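Local coordinates for putative succinylglutamate desuccinylase / aspartoacylase (Shewanella amazonensis, PDB 3FMC) that probably acts as a zinc-dependent hydrolase of the succinylglutamate desuccinylase / aspartoacylase family, at the interface of chains A and B and the interface of chains A and C. Sequence-based numbering; all coordinates share one arbitrary frame. Chains: chain A/B/C, Putative succinylglutamate desuccinylase / aspartoacylase.

Contact 1: the interface of chains A and B. Residues chain A 41, 47, 50, 74, 80, 83, 88, 247-249; chain B 300, 349-351.
In this member of the succinylglutamate desuccinylase / aspartoacylase family, a zinc-hydrolase fold of the M14 type, the loop residues B:Ser349 and B:Ala350, B:Ser351 at the start of strand 351-352, and the selenomethionine B:Met300 press into chain A. B:Met300, its selenium standing in for a methionine sulphur, can be followed outward. Its CB lies 3.9 Å from CG1 of A:Ile249. CG is anti to the carbonyl carbon (chi1 -48°), and a bend at chi2 (-93°) carries SE to 3.7 Å from CB of A:Val47. The side chain of A:Asn50 crosses that of B:Met300 at about a right angle, bringing ND2 3.4 Å from SE. After a further bend at chi3, the methyl CE ends 3.8 Å from CG2 of A:Ile80. A:Asn50 is itself held: ND2 donates to OD1 of A:Asn41, and OD1 accepts, in the carbonyl plane, from the backbone N of A:Leu74. Beside this apolar pocket, A:Lys83, bent at chi2 and chi4, brings NZ 2.8 Å from OG of B:Ser351; the same ammonium donates to B:Ser351 O, B:Ser349 OG and, within its own chain, A:Thr88 OG1. B:Ser349 OG donates to OE1 of A:Glu247 at 2.6 Å, from above the carboxylate plane, whereas the amide N of B:Ala350 meets OE1 nearly along its C-O axis. OE2 takes the N and OG1 of A:Thr88, the hydroxyl on its syn lone pair, so bonds at both oxygens probably fix the carboxylate's rotation.

Contact 2: the interface of chains A and B. Residues chain A 84-87, 89, 348-349; chain B 84-87, 89, 348-349.
Both A:Phe87 and B:Phe87 place CG anti to the backbone N (chi1 173° and 176°), and A:Ser84 and B:Ser84 do the same with OG; these torsions carry the groups across, and the two-fold axis pairs each with its twin in an interface that may or may not be the biological one. The two phenylalanines slide past each other in opposite directions, with CB of A:Phe87 3.8 Å from CB of B:Phe87. Each ring then reaches over the opposite turn: CE2 of A:Phe87 lies 3.5 Å from the backbone N of B:Glu86, and its rim also touches the B:Gly85 CA. An alanine at A:Phe87 would remove the ring lying on B:Gly85 and B:Glu86, and would probably leave the opposite turn less firmly held. CD1 of A:Leu89 also packs on B:Gly85, 3.6 Å from its CA. Nearby the hydroxyls of A:Ser84 and B:Ser84 share a short hydrogen bond of 2.5 Å, OG to OG, whose direction cannot be assigned. At the flanks a water joins OE1 of B:Glu86 to the backbone N of A:Ala348, and its twin joins A:Glu86 to B:Ala348. In chain A the turn links the short strands 83-84 and 87-88, while A:Ala348 and A:Ser349 belong to the loop between strands 341-346 and 351-352.

Contact 3: the interface of chains A and C. Residues chain A 291, 293, 337-339, 361, 363; chain C 145-146.
OE2 of A:Glu339 is gripped by at least two groups: the indole NE1 of C:Trp146 donates to it at 3.1 Å, and NH1 of A:Arg291 forms a salt bridge with it from its own chain at 3.5 Å. The N-H lies close to the indole plane and points fairly straight at the oxygen (159° at H), but reaches it from above the carboxylate plane, which stands nearly perpendicular to the ring (83°). The neighbouring guanidinium would probably favour the charged carboxylate. The indole is an inserted plug in the two-fold interface of chains A and C, which may not be the biological one. Over one face lies CB of A:Arg291, 3.6 Å from the centroid of the six-membered ring; the bent chain brings the guanidinium back over that face, its NH2 3.4 Å from CD1 of C:Trp146 and the planes 35° apart. Against the opposite face rests A:Pro338, its CG 3.9 Å from the five-membered centroid. At the rim, CB of A:Phe293 approaches CE3 of C:Trp146 at 3.7 Å, and CG2 of A:Thr363 meets the CH2 corner tip to tip. The pocket is built from strand 290-294, strand 357-363 and the loop joining strands 332-336 and 341-346, whereas C:Pro145 and C:Trp146 lie in the loop between helices 123-142 and 150-163.

Contact 1: the interface of chains A and B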
# COMPACT_ATOMS: atom_id res chain seq x y z
N ASN A 41 -0.16 -13.81 -16.58
CA ASN A 41 -0.52 -13.14 -15.33
C ASN A 41 0.52 -13.33 -14.21
O ASN A 41 0.17 -13.35 -13.03
CB ASN A 41 -1.95 -13.62 -14.93
CG ASN A 41 -2.76 -12.65 -14.07
OD1 ASN A 41 -3.87 -13.02 -13.74
ND2 ASN A 41 -2.30 -11.41 -13.82
N VAL A 47 -4.22 -9.09 -16.44
CA VAL A 47 -5.17 -10.20 -16.47
C VAL A 47 -5.65 -10.67 -17.84
O VAL A 47 -6.08 -11.80 -17.97
CB VAL A 47 -6.35 -9.93 -15.52
CG1 VAL A 47 -5.82 -9.82 -14.00
CG2 VAL A 47 -7.14 -8.74 -15.93
N ASN A 50 -5.11 -14.22 -19.32
CA ASN A 50 -5.97 -15.34 -18.93
C ASN A 50 -7.07 -15.55 -20.00
O ASN A 50 -7.38 -16.68 -20.36
CB ASN A 50 -6.61 -15.07 -17.59
CG ASN A 50 -5.60 -15.01 -16.48
OD1 ASN A 50 -4.74 -15.91 -16.33
ND2 ASN A 50 -5.63 -13.90 -15.73
N LEU A 74 -3.21 -17.64 -14.62
CA LEU A 74 -3.23 -17.37 -13.19
C LEU A 74 -1.93 -17.78 -12.51
O LEU A 74 -1.92 -18.38 -11.42
CB LEU A 74 -4.45 -18.08 -12.57
CG LEU A 74 -5.80 -17.64 -13.09
CD1 LEU A 74 -6.90 -18.59 -12.62
CD2 LEU A 74 -6.05 -16.14 -12.73
N ILE A 80 -1.69 -11.65 -8.15
CA ILE A 80 -3.04 -11.53 -8.72
C ILE A 80 -4.04 -11.07 -7.64
O ILE A 80 -4.94 -10.28 -7.87
CB ILE A 80 -3.53 -12.89 -9.33
CG1 ILE A 80 -2.72 -13.23 -10.60
CG2 ILE A 80 -5.07 -12.85 -9.71
CD1 ILE A 80 -2.87 -14.67 -11.13
N LYS A 83 -4.48 -6.40 -3.66
CA LYS A 83 -5.07 -5.08 -3.96
C LYS A 83 -4.48 -3.98 -3.07
O LYS A 83 -4.10 -4.22 -1.92
CB LYS A 83 -6.57 -5.15 -3.72
CG LYS A 83 -7.36 -5.91 -4.79
CD LYS A 83 -7.59 -4.97 -6.04
CE LYS A 83 -8.49 -5.56 -7.11
NZ LYS A 83 -7.81 -6.44 -8.04
N THR A 88 -4.84 -3.54 -8.64
CA THR A 88 -4.06 -4.70 -8.27
C THR A 88 -2.60 -4.27 -8.18
O THR A 88 -2.01 -3.85 -9.17
CB THR A 88 -4.17 -5.79 -9.34
OG1 THR A 88 -5.56 -6.01 -9.61
CG2 THR A 88 -3.51 -7.05 -8.81
N GLU A 247 -5.52 -4.50 -16.18
CA GLU A 247 -6.78 -4.33 -15.48
C GLU A 247 -7.97 -4.35 -16.39
O GLU A 247 -8.90 -3.57 -16.21
CB GLU A 247 -6.77 -2.98 -14.71
CG GLU A 247 -5.77 -2.90 -13.62
CD GLU A 247 -6.18 -3.78 -12.43
OE1 GLU A 247 -7.20 -4.52 -12.50
OE2 GLU A 247 -5.52 -3.69 -11.43
N ARG A 248 -7.94 -5.28 -17.33
CA ARG A 248 -8.94 -5.37 -18.38
C ARG A 248 -9.11 -6.80 -18.86
O ARG A 248 -8.11 -7.49 -19.10
CB ARG A 248 -8.42 -4.53 -19.56
CG ARG A 248 -9.22 -4.61 -20.90
CD ARG A 248 -8.44 -4.02 -22.05
NE ARG A 248 -7.16 -4.71 -22.18
CZ ARG A 248 -6.79 -5.54 -23.14
NH1 ARG A 248 -7.54 -5.77 -24.23
NH2 ARG A 248 -5.58 -6.08 -23.05
N ILE A 249 -10.37 -7.22 -19.02
CA ILE A 249 -10.68 -8.48 -19.69
C ILE A 249 -11.52 -8.07 -20.91
O ILE A 249 -12.52 -7.34 -20.78
CB ILE A 249 -11.47 -9.47 -18.84
CG1 ILE A 249 -10.68 -9.93 -17.62
CG2 ILE A 249 -11.94 -10.64 -19.73
CD1 ILE A 249 -9.48 -10.83 -17.95
N MSE B 300 -12.36 -12.86 -12.70
CA MSE B 300 -11.91 -11.86 -13.68
C MSE B 300 -13.20 -11.32 -14.29
O MSE B 300 -14.13 -12.09 -14.57
CB MSE B 300 -11.05 -12.54 -14.74
CG MSE B 300 -9.95 -13.47 -14.20
SE MSE B 300 -8.24 -12.66 -13.94
CE MSE B 300 -7.55 -13.65 -12.41
N SER B 349 -10.98 -2.07 -11.45
CA SER B 349 -10.07 -3.16 -11.71
C SER B 349 -10.90 -4.36 -12.25
O SER B 349 -12.11 -4.44 -12.04
CB SER B 349 -9.35 -3.55 -10.41
OG SER B 349 -8.82 -4.84 -10.50
N ALA B 350 -10.24 -5.24 -13.00
CA ALA B 350 -10.89 -6.40 -13.62
C ALA B 350 -10.84 -7.65 -12.74
O ALA B 350 -11.34 -8.71 -13.14
CB ALA B 350 -10.25 -6.69 -14.99
N SER B 351 -10.22 -7.57 -11.58
CA SER B 351 -10.09 -8.76 -10.73
C SER B 351 -10.71 -8.47 -9.38
O SER B 351 -10.40 -7.49 -8.70
CB SER B 351 -8.64 -9.20 -10.65
OG SER B 351 -7.84 -8.16 -10.20
O HOH W 1 -5.53 -9.54 -10.50

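Contact 2: the interface of chains A and B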
# COMPACT_ATOMS: atom_id res chain seq x y z
N SER A 84 -4.43 -2.77 -3.64
CA SER A 84 -4.11 -1.53 -2.91
C SER A 84 -5.04 -0.51 -3.49
O SER A 84 -4.91 -0.13 -4.68
CB SER A 84 -2.65 -1.12 -3.07
OG SER A 84 -2.40 0.07 -2.35
N GLY A 85 -6.04 -0.09 -2.72
CA GLY A 85 -7.11 0.70 -3.31
C GLY A 85 -7.82 -0.16 -4.36
O GLY A 85 -7.85 -1.39 -4.28
N GLU A 86 -8.30 0.48 -5.43
CA GLU A 86 -9.08 -0.18 -6.48
C GLU A 86 -8.17 -0.59 -7.64
O GLU A 86 -8.52 -0.41 -8.81
CB GLU A 86 -10.15 0.81 -6.96
CG GLU A 86 -10.99 1.34 -5.79
CD GLU A 86 -11.46 2.80 -5.96
OE1 GLU A 86 -11.70 3.21 -7.12
OE2 GLU A 86 -11.58 3.51 -4.91
N PHE A 87 -6.99 -1.11 -7.31
CA PHE A 87 -5.93 -1.42 -8.26
C PHE A 87 -5.20 -2.65 -7.73
O PHE A 87 -4.98 -2.78 -6.52
CB PHE A 87 -4.92 -0.23 -8.31
CG PHE A 87 -3.64 -0.45 -9.16
CD1 PHE A 87 -3.67 -0.33 -10.57
CD2 PHE A 87 -2.35 -0.65 -8.53
CE1 PHE A 87 -2.49 -0.51 -11.34
CE2 PHE A 87 -1.13 -0.83 -9.33
CZ PHE A 87 -1.21 -0.76 -10.70
N LEU A 89 -2.02 -4.41 -6.98
CA LEU A 89 -0.60 -4.13 -6.73
C LEU A 89 0.12 -5.45 -7.02
O LEU A 89 0.53 -6.19 -6.10
CB LEU A 89 -0.44 -3.63 -5.29
CG LEU A 89 0.96 -3.11 -4.98
CD1 LEU A 89 1.21 -1.76 -5.77
CD2 LEU A 89 1.23 -2.95 -3.45
N ALA A 348 -0.73 4.91 -15.98
CA ALA A 348 -2.14 4.65 -15.76
C ALA A 348 -2.90 5.65 -14.92
O ALA A 348 -4.13 5.54 -14.79
CB ALA A 348 -2.34 3.22 -15.16
N SER A 349 -2.20 6.62 -14.35
CA SER A 349 -2.73 7.61 -13.44
C SER A 349 -2.52 8.99 -14.09
O SER A 349 -1.70 9.13 -15.01
CB SER A 349 -2.06 7.44 -12.06
OG SER A 349 -2.19 8.55 -11.20
N SER B 84 0.38 4.36 -4.83
CA SER B 84 0.57 2.95 -4.54
C SER B 84 0.49 2.24 -5.88
O SER B 84 -0.58 2.23 -6.50
CB SER B 84 -0.50 2.44 -3.60
OG SER B 84 -0.31 1.06 -3.34
N GLY B 85 1.58 1.69 -6.37
CA GLY B 85 1.56 1.20 -7.74
C GLY B 85 1.29 2.40 -8.66
O GLY B 85 1.61 3.54 -8.32
N GLU B 86 0.62 2.15 -9.78
CA GLU B 86 0.32 3.19 -10.79
C GLU B 86 -1.09 3.74 -10.57
O GLU B 86 -1.90 3.79 -11.49
CB GLU B 86 0.41 2.54 -12.15
CG GLU B 86 1.79 1.87 -12.36
CD GLU B 86 1.73 0.59 -13.16
OE1 GLU B 86 0.82 0.49 -14.01
OE2 GLU B 86 2.60 -0.33 -12.96
N PHE B 87 -1.38 4.06 -9.33
CA PHE B 87 -2.70 4.51 -8.88
C PHE B 87 -2.50 5.45 -7.69
O PHE B 87 -1.52 5.33 -6.92
CB PHE B 87 -3.47 3.26 -8.42
CG PHE B 87 -4.85 3.52 -7.82
CD1 PHE B 87 -5.94 3.86 -8.65
CD2 PHE B 87 -5.08 3.35 -6.42
CE1 PHE B 87 -7.19 4.09 -8.09
CE2 PHE B 87 -6.35 3.58 -5.86
CZ PHE B 87 -7.40 3.95 -6.69
N LEU B 89 -3.55 6.44 -4.16
CA LEU B 89 -4.22 5.88 -2.95
C LEU B 89 -4.67 7.12 -2.17
O LEU B 89 -4.09 7.50 -1.15
CB LEU B 89 -3.25 4.97 -2.18
CG LEU B 89 -3.91 4.20 -1.05
CD1 LEU B 89 -4.75 3.06 -1.66
CD2 LEU B 89 -2.82 3.65 -0.11
N ALA B 348 -12.94 -0.23 -10.69
CA ALA B 348 -11.88 0.18 -11.62
C ALA B 348 -10.87 -0.87 -12.02
O ALA B 348 -9.99 -0.60 -12.84
CB ALA B 348 -11.14 1.40 -11.02
N SER B 349 -10.98 -2.07 -11.45
CA SER B 349 -10.07 -3.16 -11.71
C SER B 349 -10.90 -4.36 -12.25
O SER B 349 -12.11 -4.44 -12.04
CB SER B 349 -9.35 -3.55 -10.41
OG SER B 349 -8.82 -4.84 -10.50
O HOH W 2 1.16 2.84 -15.33
O HOH W 3 -13.13 1.24 -8.21

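Contact 3: the interface of chains A and C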
# COMPACT_ATOMS: atom_id res chain seq x y z
N ARG A 291 12.69 3.96 -25.45
CA ARG A 291 13.00 5.07 -24.53
C ARG A 291 11.93 5.33 -23.52
O ARG A 291 10.75 5.20 -23.80
CB ARG A 291 13.23 6.37 -25.32
CG ARG A 291 14.30 6.28 -26.44
CD ARG A 291 15.62 5.74 -25.96
NE ARG A 291 16.19 6.60 -24.93
CZ ARG A 291 16.86 7.72 -25.18
NH1 ARG A 291 17.08 8.14 -26.43
NH2 ARG A 291 17.33 8.43 -24.16
N PHE A 293 10.17 8.16 -21.15
CA PHE A 293 9.96 9.61 -21.03
C PHE A 293 9.42 9.91 -19.64
O PHE A 293 8.31 9.54 -19.32
CB PHE A 293 8.98 10.12 -22.12
CG PHE A 293 8.82 11.62 -22.10
CD1 PHE A 293 9.73 12.42 -22.78
CD2 PHE A 293 7.80 12.24 -21.34
CE1 PHE A 293 9.63 13.80 -22.74
CE2 PHE A 293 7.68 13.65 -21.31
CZ PHE A 293 8.60 14.42 -21.99
N LEU A 337 7.52 15.20 -27.44
CA LEU A 337 8.30 14.03 -27.73
C LEU A 337 9.65 14.43 -28.28
O LEU A 337 9.71 15.17 -29.26
CB LEU A 337 7.58 13.23 -28.80
CG LEU A 337 8.24 11.92 -29.24
CD1 LEU A 337 8.32 10.94 -28.07
CD2 LEU A 337 7.41 11.36 -30.40
N PRO A 338 10.75 13.96 -27.64
CA PRO A 338 12.06 14.37 -28.14
C PRO A 338 12.51 13.90 -29.50
O PRO A 338 13.31 14.58 -30.07
CB PRO A 338 13.02 13.90 -27.05
CG PRO A 338 12.17 13.84 -25.83
CD PRO A 338 10.88 13.28 -26.34
N GLU A 339 12.04 12.75 -29.99
CA GLU A 339 12.51 12.16 -31.24
C GLU A 339 11.35 11.45 -31.88
O GLU A 339 10.47 10.97 -31.16
CB GLU A 339 13.60 11.09 -30.97
CG GLU A 339 14.78 11.60 -30.15
CD GLU A 339 15.75 10.55 -29.67
OE1 GLU A 339 15.85 9.51 -30.33
OE2 GLU A 339 16.46 10.81 -28.65
N VAL A 361 8.48 4.80 -25.43
CA VAL A 361 8.42 5.09 -26.88
C VAL A 361 9.51 4.38 -27.67
O VAL A 361 10.70 4.46 -27.33
CB VAL A 361 8.63 6.62 -27.11
CG1 VAL A 361 8.53 7.02 -28.64
CG2 VAL A 361 7.67 7.42 -26.22
N THR A 363 11.84 4.28 -30.63
CA THR A 363 12.45 5.23 -31.53
C THR A 363 13.23 4.44 -32.59
O THR A 363 13.48 3.26 -32.44
CB THR A 363 13.32 6.27 -30.78
OG1 THR A 363 14.49 5.64 -30.27
CG2 THR A 363 12.59 6.95 -29.66
N PRO C 145 16.47 15.32 -22.23
CA PRO C 145 15.07 15.66 -22.59
C PRO C 145 14.08 14.54 -22.30
O PRO C 145 12.87 14.81 -22.23
CB PRO C 145 15.16 15.97 -24.09
CG PRO C 145 16.37 15.29 -24.54
CD PRO C 145 17.34 15.31 -23.41
N TRP C 146 14.58 13.31 -22.13
CA TRP C 146 13.73 12.18 -21.76
C TRP C 146 13.55 12.09 -20.24
O TRP C 146 12.76 11.31 -19.75
CB TRP C 146 14.29 10.88 -22.31
CG TRP C 146 14.27 10.78 -23.77
CD1 TRP C 146 15.28 11.15 -24.62
CD2 TRP C 146 13.22 10.27 -24.59
NE1 TRP C 146 14.90 10.92 -25.92
CE2 TRP C 146 13.65 10.37 -25.93
CE3 TRP C 146 11.95 9.73 -24.31
CZ2 TRP C 146 12.87 9.95 -26.98
CZ3 TRP C 146 11.17 9.31 -25.38
CH2 TRP C 146 11.63 9.43 -26.69

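Contacts 1 and 2 belong to one two-fold interface between chains A and B: the centres of their C-alpha atoms lie about 12 Å apart, and B:Ser349 takes part in both. The segment from strand 83-84 to strand 87-88 also serves both, with A:Lys83 and A:Thr88 in contact 1 and its turn in contact 2. Contact 3 belongs to a separate two-fold interface with chain C, its C-alpha centre about 30 Å from that of contact 1 and 26 Å from that of contact 2. Chain A thus takes part in two different two-fold interfaces, which fits the four-copy deposited assembly, although this tetramer may not be the biological form.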